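Local coordinates for protein hydrolase (Thermus thermophilus, PDB 1UFO) that probably acts as a hydrolase of the alpha/beta hydrolase fold, its natural substrate not being established, at residues R4-T9 with A17-A22; A11-L16 with L55-P60. One frame throughout, in Å; residues are numbered along the deposited sequence.

Interaction 1: residues R4-T9 with A17-A22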
loop_
_atom_site.group_PDB
_atom_site.type_symbol
_atom_site.label_atom_id
_atom_site.label_comp_id
_atom_site.label_asym_id
_atom_site.label_seq_id
_atom_site.Cartn_x
_atom_site.Cartn_y
_atom_site.Cartn_z
ATOM N N ARG A 4 26.372 -7.960 -4.323
ATOM C CA ARG A 4 26.954 -9.056 -5.044
ATOM C C ARG A 4 26.095 -10.280 -4.837
ATOM O O ARG A 4 25.450 -10.404 -3.823
ATOM C CB ARG A 4 28.357 -9.351 -4.574
ATOM C CG ARG A 4 28.392 -9.811 -3.158
ATOM C CD ARG A 4 29.801 -9.723 -2.635
ATOM N NE ARG A 4 30.793 -10.316 -3.528
ATOM C CZ ARG A 4 30.845 -11.602 -3.861
ATOM N NH1 ARG A 4 31.789 -12.066 -4.679
ATOM N NH2 ARG A 4 29.937 -12.430 -3.374
ATOM N N THR A 5 26.124 -11.174 -5.796
ATOM C CA THR A 5 25.352 -12.363 -5.729
ATOM C C THR A 5 26.208 -13.527 -5.388
ATOM O O THR A 5 27.294 -13.676 -5.955
ATOM C CB THR A 5 24.681 -12.606 -7.083
ATOM O OG1 THR A 5 23.824 -11.494 -7.333
ATOM C CG2 THR A 5 23.841 -13.934 -7.091
ATOM N N GLU A 6 25.764 -14.345 -4.449
ATOM C CA GLU A 6 26.492 -15.544 -4.143
ATOM C C GLU A 6 25.599 -16.661 -3.690
ATOM O O GLU A 6 24.398 -16.445 -3.421
ATOM C CB GLU A 6 27.581 -15.325 -3.095
ATOM C CG GLU A 6 27.307 -14.458 -1.940
ATOM C CD GLU A 6 28.612 -14.210 -1.156
ATOM O OE1 GLU A 6 29.314 -13.176 -1.352
ATOM O OE2 GLU A 6 28.955 -15.076 -0.365
ATOM N N ARG A 7 26.167 -17.861 -3.676
ATOM C CA ARG A 7 25.453 -19.048 -3.200
ATOM C C ARG A 7 26.003 -19.397 -1.832
ATOM O O ARG A 7 27.235 -19.537 -1.676
ATOM C CB ARG A 7 25.639 -20.254 -4.147
ATOM C CG ARG A 7 25.243 -20.009 -5.637
ATOM C CD ARG A 7 23.669 -19.953 -5.882
ATOM N NE ARG A 7 23.155 -21.256 -5.611
ATOM C CZ ARG A 7 22.739 -22.115 -6.525
ATOM N NH1 ARG A 7 22.339 -23.290 -6.102
ATOM N NH2 ARG A 7 22.637 -21.770 -7.818
ATOM N N LEU A 8 25.123 -19.504 -0.836
ATOM C CA LEU A 8 25.524 -19.846 0.529
ATOM C C LEU A 8 24.914 -21.181 0.841
ATOM O O LEU A 8 24.069 -21.675 0.079
ATOM C CB LEU A 8 24.913 -18.861 1.500
ATOM C CG LEU A 8 25.235 -17.424 1.208
ATOM C CD1 LEU A 8 24.531 -16.551 2.217
ATOM C CD2 LEU A 8 26.776 -17.225 1.338
ATOM N N THR A 9 25.341 -21.760 1.956
ATOM C CA THR A 9 24.757 -22.984 2.471
ATOM C C THR A 9 24.152 -22.659 3.817
ATOM O O THR A 9 24.860 -22.193 4.701
ATOM C CB THR A 9 25.806 -24.131 2.636
ATOM O OG1 THR A 9 26.354 -24.439 1.347
ATOM C CG2 THR A 9 25.084 -25.417 3.228
ATOM N N ALA A 17 21.887 -15.743 -2.676
ATOM C CA ALA A 17 21.901 -14.541 -1.859
ATOM C C ALA A 17 22.287 -13.290 -2.618
ATOM O O ALA A 17 23.233 -13.322 -3.437
ATOM C CB ALA A 17 22.864 -14.691 -0.667
ATOM N N ARG A 18 21.563 -12.209 -2.411
ATOM C CA ARG A 18 21.943 -10.931 -3.022
ATOM C C ARG A 18 22.330 -10.096 -1.834
ATOM O O ARG A 18 21.520 -9.667 -1.001
ATOM C CB ARG A 18 20.749 -10.322 -3.761
ATOM C CG ARG A 18 21.133 -9.145 -4.581
ATOM C CD ARG A 18 21.429 -9.523 -6.095
ATOM N NE ARG A 18 21.525 -8.270 -6.862
ATOM C CZ ARG A 18 20.568 -7.335 -6.817
ATOM N NH1 ARG A 18 19.468 -7.565 -6.067
ATOM N NH2 ARG A 18 20.741 -6.133 -7.418
ATOM N N ILE A 19 23.642 -9.863 -1.733
ATOM C CA ILE A 19 24.197 -9.245 -0.536
ATOM C C ILE A 19 24.706 -7.822 -0.700
ATOM O O ILE A 19 25.695 -7.592 -1.420
ATOM C CB ILE A 19 25.350 -10.142 0.007
ATOM C CG1 ILE A 19 24.828 -11.579 0.199
ATOM C CG2 ILE A 19 25.945 -9.492 1.281
ATOM C CD1 ILE A 19 25.923 -12.641 0.843
ATOM N N PRO A 20 24.090 -6.863 -0.008
ATOM C CA PRO A 20 24.560 -5.464 -0.150
ATOM C C PRO A 20 25.788 -5.313 0.737
ATOM O O PRO A 20 25.979 -6.062 1.702
ATOM C CB PRO A 20 23.380 -4.622 0.324
ATOM C CG PRO A 20 22.704 -5.528 1.364
ATOM C CD PRO A 20 22.901 -6.967 0.861
ATOM N N GLU A 21 26.567 -4.258 0.496
ATOM C CA GLU A 21 27.762 -4.142 1.312
ATOM C C GLU A 21 27.466 -3.726 2.715
ATOM O O GLU A 21 28.276 -3.966 3.619
ATOM C CB GLU A 21 28.741 -3.118 0.709
ATOM C CG GLU A 21 28.254 -1.698 0.754
ATOM C CD GLU A 21 29.175 -0.732 -0.052
ATOM O OE1 GLU A 21 28.727 -0.235 -1.124
ATOM O OE2 GLU A 21 30.354 -0.531 0.378
ATOM N N ALA A 22 26.274 -3.165 2.956
ATOM C CA ALA A 22 25.882 -2.723 4.294
ATOM C C ALA A 22 24.492 -3.291 4.617
ATOM O O ALA A 22 23.502 -2.566 4.531
ATOM C CB ALA A 22 25.817 -1.185 4.428
HETATM O O HOH W 1 24.160 -9.083 -7.374
#

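Interaction 2: residues A11-L16 with L55-P60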
loop_
_atom_site.group_PDB
_atom_site.type_symbol
_atom_site.label_atom_id
_atom_site.label_comp_id
_atom_site.label_asym_id
_atom_site.label_seq_id
_atom_site.Cartn_x
_atom_site.Cartn_y
_atom_site.Cartn_z
ATOM N N ALA A 11 21.350 -24.315 6.702
ATOM C CA ALA A 11 20.513 -25.433 7.135
ATOM C C ALA A 11 20.621 -26.557 6.112
ATOM O O ALA A 11 19.675 -27.328 5.845
ATOM C CB ALA A 11 19.071 -24.929 7.264
ATOM N N GLY A 12 21.787 -26.644 5.487
ATOM C CA GLY A 12 22.005 -27.695 4.526
ATOM C C GLY A 12 21.461 -27.509 3.128
ATOM O O GLY A 12 21.578 -28.418 2.302
ATOM N N LEU A 13 20.867 -26.353 2.845
ATOM C CA LEU A 13 20.344 -26.046 1.534
ATOM C C LEU A 13 21.179 -24.970 0.809
ATOM O O LEU A 13 21.790 -24.121 1.486
ATOM C CB LEU A 13 18.950 -25.503 1.681
ATOM C CG LEU A 13 18.019 -26.598 2.146
ATOM C CD1 LEU A 13 16.921 -25.921 3.002
ATOM C CD2 LEU A 13 17.490 -27.370 0.922
ATOM N N SER A 14 21.154 -25.023 -0.527
ATOM C CA SER A 14 21.866 -24.076 -1.390
ATOM C C SER A 14 20.992 -22.827 -1.515
ATOM O O SER A 14 19.888 -22.890 -2.102
ATOM C CB SER A 14 22.111 -24.652 -2.785
ATOM O OG SER A 14 22.941 -23.743 -3.496
ATOM N N VAL A 15 21.469 -21.731 -0.935
ATOM C CA VAL A 15 20.633 -20.526 -0.941
ATOM C C VAL A 15 21.229 -19.408 -1.805
ATOM O O VAL A 15 22.382 -19.020 -1.590
ATOM C CB VAL A 15 20.493 -20.046 0.520
ATOM C CG1 VAL A 15 19.555 -18.882 0.606
ATOM C CG2 VAL A 15 19.891 -21.164 1.363
ATOM N N LEU A 16 20.467 -18.904 -2.796
ATOM C CA LEU A 16 20.916 -17.755 -3.580
ATOM C C LEU A 16 20.835 -16.514 -2.687
ATOM O O LEU A 16 19.823 -16.233 -2.003
ATOM C CB LEU A 16 20.034 -17.609 -4.813
ATOM C CG LEU A 16 20.329 -16.416 -5.693
ATOM C CD1 LEU A 16 21.641 -16.648 -6.302
ATOM C CD2 LEU A 16 19.245 -16.301 -6.852
ATOM N N LEU A 55 17.659 -13.500 0.519
ATOM C CA LEU A 55 17.930 -14.943 0.448
ATOM C C LEU A 55 16.750 -15.657 -0.233
ATOM O O LEU A 55 15.639 -15.326 0.068
ATOM C CB LEU A 55 17.998 -15.545 1.856
ATOM C CG LEU A 55 19.074 -14.928 2.748
ATOM C CD1 LEU A 55 19.004 -15.577 4.181
ATOM C CD2 LEU A 55 20.456 -15.258 2.228
ATOM N N ALA A 56 17.024 -16.632 -1.097
ATOM C CA ALA A 56 15.942 -17.427 -1.711
ATOM C C ALA A 56 16.496 -18.788 -2.037
ATOM O O ALA A 56 17.677 -18.914 -2.393
ATOM C CB ALA A 56 15.471 -16.734 -2.984
ATOM N N PHE A 57 15.684 -19.823 -1.877
ATOM C CA PHE A 57 16.142 -21.132 -2.285
ATOM C C PHE A 57 15.021 -21.788 -3.054
ATOM O O PHE A 57 13.853 -21.335 -2.989
ATOM C CB PHE A 57 16.580 -21.972 -1.088
ATOM C CG PHE A 57 15.468 -22.290 -0.083
ATOM C CD1 PHE A 57 14.793 -23.524 -0.149
ATOM C CD2 PHE A 57 15.090 -21.345 0.904
ATOM C CE1 PHE A 57 13.745 -23.824 0.782
ATOM C CE2 PHE A 57 14.060 -21.634 1.838
ATOM C CZ PHE A 57 13.394 -22.883 1.768
ATOM N N ASP A 58 15.361 -22.833 -3.833
ATOM C CA ASP A 58 14.340 -23.504 -4.621
ATOM C C ASP A 58 13.470 -24.438 -3.774
ATOM O O ASP A 58 13.968 -25.164 -2.919
ATOM C CB ASP A 58 15.007 -24.359 -5.718
ATOM C CG ASP A 58 15.636 -23.536 -6.806
ATOM O OD1 ASP A 58 16.724 -23.947 -7.323
ATOM O OD2 ASP A 58 15.069 -22.491 -7.160
ATOM N N ALA A 59 12.179 -24.428 -4.058
ATOM C CA ALA A 59 11.258 -25.327 -3.339
ATOM C C ALA A 59 11.427 -26.743 -3.863
ATOM O O ALA A 59 11.991 -26.956 -4.921
ATOM C CB ALA A 59 9.803 -24.850 -3.608
ATOM N N PRO A 60 10.937 -27.687 -3.111
ATOM C CA PRO A 60 11.045 -29.075 -3.611
ATOM C C PRO A 60 10.440 -29.131 -4.996
ATOM O O PRO A 60 9.419 -28.476 -5.306
ATOM C CB PRO A 60 10.220 -29.869 -2.614
ATOM C CG PRO A 60 10.332 -29.122 -1.354
ATOM C CD PRO A 60 10.312 -27.620 -1.779
HETATM O O HOH W 2 17.992 -23.982 -3.548
#

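Interaction 1: residues R4-T9 with A17-A22
R4 pairs with I19, and E6 with A17, through backbone hydrogen bonds in both directions; T5 and R18 form the non-hydrogen-bonded antiparallel pair between them, in the N-terminal beta hairpin of strands 3-10 and 13-20. The straightest of the four bonds runs from I19 N to R4 O, 2.8 Å with 174° at the hydrogen, and A17 N meets E6 O at 2.7 Å. A CA-H...O contact from T5 CA to A17 O, 3.3 Å, adds to the backbone bonds.

Apolar contacts gather on the face that carries E6, A17 and I19. E6 holds CG between its backbone N and carbonyl carbon (chi1 41°), which sets this methylene 3.6 Å from I19 CD1, the two side chains crossing obliquely. L8 lays CD1 3.8 Å from A17 CB. An alanine at E6 would probably open a gap beside I19 CD1 and leave that methyl less confined.

On the other face T5 OG1 stands 3.3 Å from R18 CD, at the edge of the guanidinium and near its plane. R18 NE gives a weak bond to a water, while NH2 forms a salt bridge with E49. Backbone bonds thus join the strands, and the side chains add mainly carbon contacts.

Interaction 2: residues A11-L16 with L55-P60
V15 sets its two methyls against L55, A56 and F57. With CG1 anti to the backbone N (chi1 -175°), that methyl lies 3.5 Å from A56 O and also meets the side chain of L55, CG1 to CB being 3.9 Å. The other branch, CG2, is directed at F57 and comes within 4.2 Å of its CB, the two side chains running at a slant to one another. The valine therefore spans three consecutive residues of the neighbouring segment.

The F57 ring has L13 CD1 4.4 Å from its CE1, approaching obliquely, and beyond the segments the ring stacks edge-to-face with F88. Helix 77-103 lies against this side: L13 rests on V95, L55 on A99 and F57 on E91.

Here the second strand of the N-terminal hairpin, 13-20, joins strand 52-56, where the antiparallel start of the alpha/beta hydrolase sheet gives way to its parallel part. The junction is a hydrogen-bonded pair: L16 N to A56 O is 2.8 Å but bent, 133° at the hydrogen, and A56 N returns to L16 O at 3.0 Å. The side chains of this pair stand on the face away from V15, where both L16 and A56 touch K37 of helix 37-42.

Past the pair the segments diverge. S14 O still lies 3.6 Å from F57 CB, but a water then fills the bridging role, donating to S14 O over 2.6 Å and accepting from D58 N. S14 OG bonds to R7 of the hairpin's first strand, and the D58 carboxylate forms a salt bridge with K37.

In the fold
Interactions 1 and 2 lie about 13 Å apart, centre to centre, on the same side of the chain's centre, and share strand 13-20. Their segments interleave along the chain, in the order 4-9, 11-16, 17-22, 55-60. Strand 13-20 is flanked by 3-10, the sheet's outermost strand on this side within the chain, and by 52-56, the first of the parallel strands met across the sheet. The contacts touch directly through L8 O and V15 N, T5 and L16, and A17 and L55. Interaction 1 closes the hairpin and interaction 2 joins it to strand 52-56; the full sheet has the order 1-2-4-3-5-6-7-8, as expected of an alpha/beta hydrolase.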